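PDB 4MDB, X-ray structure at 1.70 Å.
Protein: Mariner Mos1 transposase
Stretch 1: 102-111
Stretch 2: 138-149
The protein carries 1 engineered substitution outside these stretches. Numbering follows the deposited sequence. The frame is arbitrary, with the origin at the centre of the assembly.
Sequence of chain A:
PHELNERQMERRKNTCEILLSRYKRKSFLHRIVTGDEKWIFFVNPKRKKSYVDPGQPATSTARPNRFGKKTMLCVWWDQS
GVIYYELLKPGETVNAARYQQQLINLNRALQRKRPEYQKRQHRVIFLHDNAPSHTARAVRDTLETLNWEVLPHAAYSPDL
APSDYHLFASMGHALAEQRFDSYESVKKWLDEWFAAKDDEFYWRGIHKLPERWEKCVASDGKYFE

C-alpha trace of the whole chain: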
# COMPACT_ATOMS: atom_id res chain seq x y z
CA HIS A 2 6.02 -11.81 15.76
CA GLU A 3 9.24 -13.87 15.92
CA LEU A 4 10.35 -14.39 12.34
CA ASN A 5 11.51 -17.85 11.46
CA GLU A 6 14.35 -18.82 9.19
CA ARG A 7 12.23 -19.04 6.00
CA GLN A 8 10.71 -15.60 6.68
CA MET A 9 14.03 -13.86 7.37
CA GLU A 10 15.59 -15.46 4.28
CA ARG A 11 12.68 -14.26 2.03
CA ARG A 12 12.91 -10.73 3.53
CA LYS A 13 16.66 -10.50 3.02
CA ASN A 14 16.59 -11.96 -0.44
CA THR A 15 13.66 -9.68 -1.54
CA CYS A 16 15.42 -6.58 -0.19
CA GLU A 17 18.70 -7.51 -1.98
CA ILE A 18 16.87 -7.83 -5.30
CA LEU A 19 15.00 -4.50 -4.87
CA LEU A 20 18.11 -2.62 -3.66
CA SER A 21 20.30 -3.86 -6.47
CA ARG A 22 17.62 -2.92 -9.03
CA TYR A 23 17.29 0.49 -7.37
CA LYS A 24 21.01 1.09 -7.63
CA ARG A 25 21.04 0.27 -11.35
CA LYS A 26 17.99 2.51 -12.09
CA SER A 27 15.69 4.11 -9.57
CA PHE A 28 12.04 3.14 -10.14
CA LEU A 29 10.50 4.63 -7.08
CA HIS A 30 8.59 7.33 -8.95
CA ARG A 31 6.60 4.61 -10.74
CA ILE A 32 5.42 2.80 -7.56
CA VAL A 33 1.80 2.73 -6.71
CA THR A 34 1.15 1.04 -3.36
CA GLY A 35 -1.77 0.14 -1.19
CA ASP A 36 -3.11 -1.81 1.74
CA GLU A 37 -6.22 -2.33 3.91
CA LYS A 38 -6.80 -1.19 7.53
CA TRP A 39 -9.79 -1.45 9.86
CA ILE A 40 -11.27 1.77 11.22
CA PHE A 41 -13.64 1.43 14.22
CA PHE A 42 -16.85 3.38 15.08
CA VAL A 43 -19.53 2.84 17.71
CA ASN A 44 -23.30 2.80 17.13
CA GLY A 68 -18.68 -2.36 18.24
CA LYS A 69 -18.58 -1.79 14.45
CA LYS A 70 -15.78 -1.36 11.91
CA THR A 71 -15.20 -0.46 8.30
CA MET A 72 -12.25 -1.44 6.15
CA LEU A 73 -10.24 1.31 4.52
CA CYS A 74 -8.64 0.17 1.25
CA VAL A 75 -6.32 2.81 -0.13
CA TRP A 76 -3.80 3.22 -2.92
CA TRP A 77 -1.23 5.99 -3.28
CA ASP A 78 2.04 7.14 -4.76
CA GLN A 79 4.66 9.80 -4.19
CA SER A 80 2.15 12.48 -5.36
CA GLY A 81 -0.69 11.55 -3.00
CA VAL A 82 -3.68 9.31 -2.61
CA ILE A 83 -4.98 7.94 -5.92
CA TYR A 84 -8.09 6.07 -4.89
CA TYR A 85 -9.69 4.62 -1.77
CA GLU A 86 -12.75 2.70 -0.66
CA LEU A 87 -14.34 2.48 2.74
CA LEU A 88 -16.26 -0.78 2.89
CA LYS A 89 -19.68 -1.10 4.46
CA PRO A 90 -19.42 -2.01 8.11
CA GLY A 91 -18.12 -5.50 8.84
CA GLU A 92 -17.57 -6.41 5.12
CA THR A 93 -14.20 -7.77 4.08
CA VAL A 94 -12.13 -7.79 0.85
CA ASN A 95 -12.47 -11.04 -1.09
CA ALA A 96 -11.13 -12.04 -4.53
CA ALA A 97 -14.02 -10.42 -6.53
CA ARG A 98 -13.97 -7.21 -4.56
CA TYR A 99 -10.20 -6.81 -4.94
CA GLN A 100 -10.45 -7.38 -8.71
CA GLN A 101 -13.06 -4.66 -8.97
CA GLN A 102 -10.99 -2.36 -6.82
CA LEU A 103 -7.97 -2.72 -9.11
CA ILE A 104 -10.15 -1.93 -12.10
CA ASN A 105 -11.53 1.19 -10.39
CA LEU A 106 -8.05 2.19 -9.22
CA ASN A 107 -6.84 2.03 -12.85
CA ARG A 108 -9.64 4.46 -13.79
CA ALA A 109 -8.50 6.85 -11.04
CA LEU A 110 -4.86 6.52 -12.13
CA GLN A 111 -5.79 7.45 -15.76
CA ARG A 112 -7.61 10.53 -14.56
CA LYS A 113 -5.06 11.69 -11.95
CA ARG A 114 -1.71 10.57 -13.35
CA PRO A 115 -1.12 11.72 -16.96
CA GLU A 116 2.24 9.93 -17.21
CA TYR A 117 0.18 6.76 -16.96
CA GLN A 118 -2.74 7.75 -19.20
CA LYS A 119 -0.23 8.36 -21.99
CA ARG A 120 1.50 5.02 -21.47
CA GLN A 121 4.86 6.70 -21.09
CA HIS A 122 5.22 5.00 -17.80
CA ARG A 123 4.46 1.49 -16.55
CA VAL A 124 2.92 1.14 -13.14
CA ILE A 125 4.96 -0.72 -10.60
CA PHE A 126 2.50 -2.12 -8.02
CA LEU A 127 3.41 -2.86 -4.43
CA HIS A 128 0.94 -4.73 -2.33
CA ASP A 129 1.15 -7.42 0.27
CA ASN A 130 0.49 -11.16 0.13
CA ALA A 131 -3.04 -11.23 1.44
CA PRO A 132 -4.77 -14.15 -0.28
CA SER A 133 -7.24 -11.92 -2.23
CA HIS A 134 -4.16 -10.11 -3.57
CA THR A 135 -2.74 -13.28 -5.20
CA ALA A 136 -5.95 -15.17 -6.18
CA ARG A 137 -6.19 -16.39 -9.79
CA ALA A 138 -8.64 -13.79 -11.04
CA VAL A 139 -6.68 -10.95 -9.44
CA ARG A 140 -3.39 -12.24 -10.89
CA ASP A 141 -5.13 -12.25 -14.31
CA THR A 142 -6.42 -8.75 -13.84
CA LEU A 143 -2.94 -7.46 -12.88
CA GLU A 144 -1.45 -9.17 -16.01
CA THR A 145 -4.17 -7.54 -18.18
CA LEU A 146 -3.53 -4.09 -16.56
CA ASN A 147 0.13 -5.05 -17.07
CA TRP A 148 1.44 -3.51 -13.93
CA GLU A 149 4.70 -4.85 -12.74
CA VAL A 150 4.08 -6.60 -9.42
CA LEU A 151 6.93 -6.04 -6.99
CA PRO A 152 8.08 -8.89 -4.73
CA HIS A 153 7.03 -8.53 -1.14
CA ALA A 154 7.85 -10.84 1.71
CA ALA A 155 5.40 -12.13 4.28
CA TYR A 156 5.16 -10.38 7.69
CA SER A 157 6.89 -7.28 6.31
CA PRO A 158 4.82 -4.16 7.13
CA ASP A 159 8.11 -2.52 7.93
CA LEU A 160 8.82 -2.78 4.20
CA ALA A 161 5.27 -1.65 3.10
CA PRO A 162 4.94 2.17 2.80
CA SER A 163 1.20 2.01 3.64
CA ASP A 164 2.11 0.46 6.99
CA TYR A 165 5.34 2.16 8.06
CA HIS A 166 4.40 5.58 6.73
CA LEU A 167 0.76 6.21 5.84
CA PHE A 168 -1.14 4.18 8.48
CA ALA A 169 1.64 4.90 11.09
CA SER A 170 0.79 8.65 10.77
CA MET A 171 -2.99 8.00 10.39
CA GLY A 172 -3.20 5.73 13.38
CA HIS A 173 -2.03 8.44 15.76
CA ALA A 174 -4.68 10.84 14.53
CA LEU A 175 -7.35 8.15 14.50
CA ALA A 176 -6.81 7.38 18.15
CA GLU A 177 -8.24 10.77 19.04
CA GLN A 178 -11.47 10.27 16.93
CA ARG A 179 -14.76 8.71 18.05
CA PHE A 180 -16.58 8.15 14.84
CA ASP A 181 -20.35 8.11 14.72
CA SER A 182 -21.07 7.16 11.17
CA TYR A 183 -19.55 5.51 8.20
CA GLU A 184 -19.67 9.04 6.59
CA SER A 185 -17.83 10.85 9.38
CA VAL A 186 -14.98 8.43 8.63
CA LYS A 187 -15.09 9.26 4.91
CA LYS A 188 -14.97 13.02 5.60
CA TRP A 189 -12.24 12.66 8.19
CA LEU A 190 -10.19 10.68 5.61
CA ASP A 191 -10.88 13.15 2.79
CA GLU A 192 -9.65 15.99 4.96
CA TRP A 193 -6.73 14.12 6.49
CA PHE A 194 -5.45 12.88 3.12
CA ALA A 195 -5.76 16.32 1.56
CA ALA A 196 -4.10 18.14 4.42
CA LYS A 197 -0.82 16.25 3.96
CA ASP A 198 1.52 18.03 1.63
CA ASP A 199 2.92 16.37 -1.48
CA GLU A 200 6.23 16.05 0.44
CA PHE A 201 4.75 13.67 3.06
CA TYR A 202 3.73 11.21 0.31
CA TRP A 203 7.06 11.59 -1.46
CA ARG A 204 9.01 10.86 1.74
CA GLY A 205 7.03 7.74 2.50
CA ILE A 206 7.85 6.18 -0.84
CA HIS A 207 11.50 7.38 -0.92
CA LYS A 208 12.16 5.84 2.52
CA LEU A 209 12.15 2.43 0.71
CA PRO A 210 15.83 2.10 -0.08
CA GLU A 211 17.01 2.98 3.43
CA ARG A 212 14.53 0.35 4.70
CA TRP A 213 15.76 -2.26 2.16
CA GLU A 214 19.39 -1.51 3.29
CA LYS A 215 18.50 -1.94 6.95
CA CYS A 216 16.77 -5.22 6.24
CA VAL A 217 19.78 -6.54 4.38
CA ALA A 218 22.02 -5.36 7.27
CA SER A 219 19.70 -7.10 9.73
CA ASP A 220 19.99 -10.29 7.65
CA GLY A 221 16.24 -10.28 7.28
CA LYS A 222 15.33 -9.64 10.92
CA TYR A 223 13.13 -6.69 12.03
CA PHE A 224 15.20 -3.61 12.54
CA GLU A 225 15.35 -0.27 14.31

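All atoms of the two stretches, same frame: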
# COMPACT_ATOMS: atom_id res chain seq x y z
N GLN A 102 -11.79 -3.43 -7.29
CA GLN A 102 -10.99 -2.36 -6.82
C GLN A 102 -9.82 -1.99 -7.76
O GLN A 102 -9.57 -0.81 -7.91
CB GLN A 102 -10.49 -2.71 -5.43
CG GLN A 102 -11.63 -2.59 -4.38
CD GLN A 102 -11.15 -2.94 -3.00
OE1 GLN A 102 -10.22 -3.73 -2.85
NE2 GLN A 102 -11.77 -2.36 -1.98
N LEU A 103 -9.11 -2.98 -8.23
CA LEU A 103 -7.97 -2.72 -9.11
C LEU A 103 -8.44 -2.06 -10.37
O LEU A 103 -7.80 -1.14 -10.87
CB LEU A 103 -7.19 -3.96 -9.41
CG LEU A 103 -6.49 -4.71 -8.26
CD1 LEU A 103 -5.86 -5.95 -8.79
CD2 LEU A 103 -5.44 -3.82 -7.66
N ILE A 104 -9.56 -2.57 -10.91
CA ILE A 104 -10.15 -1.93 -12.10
C ILE A 104 -10.55 -0.47 -11.85
O ILE A 104 -10.27 0.40 -12.67
CB ILE A 104 -11.28 -2.79 -12.67
CG1 ILE A 104 -10.69 -4.06 -13.27
CG2 ILE A 104 -12.14 -1.99 -13.67
CD1 ILE A 104 -11.69 -5.21 -13.44
N ASN A 105 -11.18 -0.16 -10.73
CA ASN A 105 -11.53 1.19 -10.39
C ASN A 105 -10.30 2.07 -10.13
O ASN A 105 -10.25 3.20 -10.48
CB ASN A 105 -12.41 1.17 -9.16
CG ASN A 105 -13.72 0.47 -9.43
OD1 ASN A 105 -14.08 0.34 -10.56
ND2 ASN A 105 -14.43 0.01 -8.39
N LEU A 106 -9.27 1.49 -9.50
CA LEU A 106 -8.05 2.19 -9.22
C LEU A 106 -7.40 2.61 -10.55
O LEU A 106 -6.88 3.69 -10.62
CB LEU A 106 -7.04 1.27 -8.43
CG LEU A 106 -5.55 1.71 -8.38
CD1 LEU A 106 -5.32 3.02 -7.72
CD2 LEU A 106 -4.73 0.70 -7.50
N ASN A 107 -7.43 1.74 -11.55
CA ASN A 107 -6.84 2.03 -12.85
C ASN A 107 -7.59 3.23 -13.45
O ASN A 107 -6.97 4.09 -14.07
CB ASN A 107 -6.95 0.80 -13.75
CG ASN A 107 -6.37 1.02 -15.11
OD1 ASN A 107 -7.08 0.92 -16.18
ND2 ASN A 107 -5.18 1.37 -15.13
N ARG A 108 -8.89 3.30 -13.29
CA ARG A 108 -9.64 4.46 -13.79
C ARG A 108 -9.19 5.76 -13.11
O ARG A 108 -8.91 6.76 -13.79
CB ARG A 108 -11.15 4.24 -13.60
CG ARG A 108 -11.77 3.14 -14.42
CD ARG A 108 -13.20 3.64 -14.69
NE ARG A 108 -14.05 2.69 -15.36
CZ ARG A 108 -15.18 3.02 -15.99
NH1 ARG A 108 -15.59 4.30 -16.05
NH2 ARG A 108 -15.91 2.06 -16.57
N ALA A 109 -9.01 5.74 -11.78
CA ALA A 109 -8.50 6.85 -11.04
C ALA A 109 -7.10 7.27 -11.49
O ALA A 109 -6.82 8.44 -11.64
CB ALA A 109 -8.52 6.55 -9.56
N LEU A 110 -6.23 6.29 -11.73
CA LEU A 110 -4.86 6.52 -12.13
C LEU A 110 -4.84 7.24 -13.51
O LEU A 110 -4.08 8.19 -13.69
CB LEU A 110 -4.18 5.18 -12.31
CG LEU A 110 -2.76 4.87 -12.02
CD1 LEU A 110 -2.11 5.70 -10.93
CD2 LEU A 110 -2.82 3.41 -11.51
N GLN A 111 -5.69 6.80 -14.43
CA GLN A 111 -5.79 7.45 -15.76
C GLN A 111 -6.18 8.93 -15.66
O GLN A 111 -5.62 9.81 -16.34
CB GLN A 111 -6.87 6.79 -16.59
CG GLN A 111 -6.42 6.12 -17.84
CD GLN A 111 -5.85 4.81 -17.53
OE1 GLN A 111 -4.75 4.72 -16.98
NE2 GLN A 111 -6.58 3.76 -17.84
N ALA A 138 -7.96 -14.86 -10.32
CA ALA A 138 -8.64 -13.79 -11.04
C ALA A 138 -7.94 -12.44 -10.86
O ALA A 138 -7.94 -11.65 -11.78
CB ALA A 138 -10.08 -13.65 -10.61
N VAL A 139 -7.38 -12.19 -9.69
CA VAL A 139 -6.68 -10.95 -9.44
C VAL A 139 -5.36 -10.97 -10.19
O VAL A 139 -4.91 -9.92 -10.75
CB VAL A 139 -6.45 -10.76 -7.93
CG1 VAL A 139 -5.38 -9.68 -7.66
CG2 VAL A 139 -7.74 -10.36 -7.26
N ARG A 140 -4.69 -12.13 -10.20
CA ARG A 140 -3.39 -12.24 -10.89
C ARG A 140 -3.63 -11.97 -12.38
O ARG A 140 -2.87 -11.23 -12.99
CB ARG A 140 -2.69 -13.58 -10.66
CG ARG A 140 -2.08 -13.70 -9.27
CD ARG A 140 -1.25 -14.97 -9.20
NE ARG A 140 -0.76 -15.28 -7.87
CZ ARG A 140 0.51 -15.43 -7.54
NH1 ARG A 140 1.47 -15.28 -8.46
NH2 ARG A 140 0.85 -15.72 -6.29
N ASP A 141 -4.73 -12.49 -12.87
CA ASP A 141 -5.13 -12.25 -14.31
C ASP A 141 -5.37 -10.77 -14.57
O ASP A 141 -4.89 -10.18 -15.57
CB ASP A 141 -6.41 -13.05 -14.63
CG ASP A 141 -6.15 -14.56 -14.76
OD1 ASP A 141 -4.97 -14.97 -14.61
OD2 ASP A 141 -7.13 -15.34 -14.99
N THR A 142 -6.10 -10.15 -13.68
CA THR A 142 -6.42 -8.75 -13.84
C THR A 142 -5.14 -7.87 -13.83
O THR A 142 -4.99 -6.89 -14.61
CB THR A 142 -7.43 -8.29 -12.76
OG1 THR A 142 -8.69 -8.93 -13.02
CG2 THR A 142 -7.58 -6.81 -12.68
N LEU A 143 -4.16 -8.21 -12.96
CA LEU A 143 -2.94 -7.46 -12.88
C LEU A 143 -2.11 -7.64 -14.17
O LEU A 143 -1.45 -6.71 -14.56
CB LEU A 143 -2.10 -7.83 -11.64
CG LEU A 143 -2.65 -7.23 -10.38
CD1 LEU A 143 -2.03 -8.00 -9.16
CD2 LEU A 143 -2.42 -5.69 -10.22
N GLU A 144 -2.14 -8.84 -14.71
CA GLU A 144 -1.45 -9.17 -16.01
C GLU A 144 -2.09 -8.35 -17.12
O GLU A 144 -1.39 -7.83 -17.96
CB GLU A 144 -1.66 -10.63 -16.41
CG GLU A 144 -0.78 -11.68 -15.79
CD GLU A 144 -1.12 -13.10 -16.28
OE1 GLU A 144 -0.78 -14.07 -15.57
OE2 GLU A 144 -1.70 -13.23 -17.38
N THR A 145 -3.42 -8.31 -17.14
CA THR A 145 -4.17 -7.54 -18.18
C THR A 145 -3.90 -6.02 -18.05
O THR A 145 -3.63 -5.31 -19.04
CB THR A 145 -5.68 -7.87 -18.09
OG1 THR A 145 -5.82 -9.27 -18.43
CG2 THR A 145 -6.40 -7.08 -19.08
N LEU A 146 -3.93 -5.47 -16.83
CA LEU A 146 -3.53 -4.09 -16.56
C LEU A 146 -2.04 -3.89 -16.93
O LEU A 146 -1.65 -2.83 -17.32
CB LEU A 146 -3.73 -3.76 -15.09
CG LEU A 146 -5.21 -3.66 -14.62
CD1 LEU A 146 -5.30 -3.66 -13.10
CD2 LEU A 146 -5.75 -2.38 -15.22
N ASN A 147 -1.30 -4.96 -16.79
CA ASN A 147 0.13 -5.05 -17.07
C ASN A 147 0.96 -4.11 -16.22
O ASN A 147 1.87 -3.42 -16.66
CB ASN A 147 0.44 -4.91 -18.53
CG ASN A 147 1.66 -5.74 -18.90
OD1 ASN A 147 2.71 -5.22 -19.15
ND2 ASN A 147 1.55 -6.98 -18.79
N TRP A 148 0.62 -4.11 -14.95
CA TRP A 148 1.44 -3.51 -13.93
C TRP A 148 2.47 -4.52 -13.53
O TRP A 148 2.18 -5.72 -13.38
CB TRP A 148 0.56 -3.14 -12.75
CG TRP A 148 -0.56 -2.11 -13.06
CD1 TRP A 148 -0.72 -1.34 -14.24
CD2 TRP A 148 -1.63 -1.72 -12.21
NE1 TRP A 148 -1.79 -0.57 -14.13
CE2 TRP A 148 -2.39 -0.76 -12.91
CE3 TRP A 148 -2.02 -2.08 -10.92
CZ2 TRP A 148 -3.50 -0.14 -12.36
CZ3 TRP A 148 -3.19 -1.46 -10.37
CH2 TRP A 148 -3.91 -0.52 -11.11
N GLU A 149 3.65 -4.02 -13.28
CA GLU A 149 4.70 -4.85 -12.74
C GLU A 149 4.47 -5.05 -11.25
O GLU A 149 4.47 -4.07 -10.50
CB GLU A 149 6.03 -4.16 -12.99
CG GLU A 149 7.11 -5.13 -12.63
CD GLU A 149 8.49 -4.57 -12.60
OE1 GLU A 149 9.35 -5.35 -12.04
OE2 GLU A 149 8.71 -3.42 -13.06
O HOH W 1 -2.83 1.23 -16.28

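Two helices that run nearly the same way can pack mainly through apolar side chains, with a polar residue admitted where it has a water to bond to; this pair from the Mos1 transposase is a compact example. Residues 102-111 and 138-146 are helical, their axes inclined at 22° and 10.6 Å apart at closest approach. The register advances four residues, about one turn, on both helices: L103 lies beside T142 and N107 beside L146, with CA atoms 7.8 and 7.9 Å apart.

L103 is the knob. Its m,t rotamer, common for leucine in helices, extends the side chain into the hollow formed by V139, T142, L143 and L146. There L103 CD1 meets V139 CG1 at 3.9 Å and L143 CD2 at 3.7 Å, while L103 CB lies 4.2 Å from L146 CD1. L143 and L146 share the m,t form; the CA-to-CB bond of L143 points sideways, yet its end still comes nearer. T142 points its CA-to-CB bond toward the first helix, and at chi1 -69° (m) its CG2 lies 4.2 Å from I104 CG1.

Beyond the second helix, N147 adopts positive phi, a conformation asparagine tolerates well, and its ND2 bonds to E144 O at 3.2 Å. The chain then turns so that W148, with chi1 at -61°, brings its indole up to the first helix. L103 CD2 lies 4.2 Å from W148 CZ3. L106, in the t,p rotamer, brings CG to 3.9 Å from W148 CH2, and L110, whose chi angles lie between wells, brings CD2 to 3.7 Å from W148 CZ2.

N107 meets the ring at its edge, ND2 to W148 CZ2 being 3.6 Å. No direct hydrogen bond joins the stretches. Instead one water accepts from W148 NE1 at 3.0 Å and, weakly, from N107 ND2 at 2.6 Å, so the indole nitrogen is satisfied beside a mostly apolar contact.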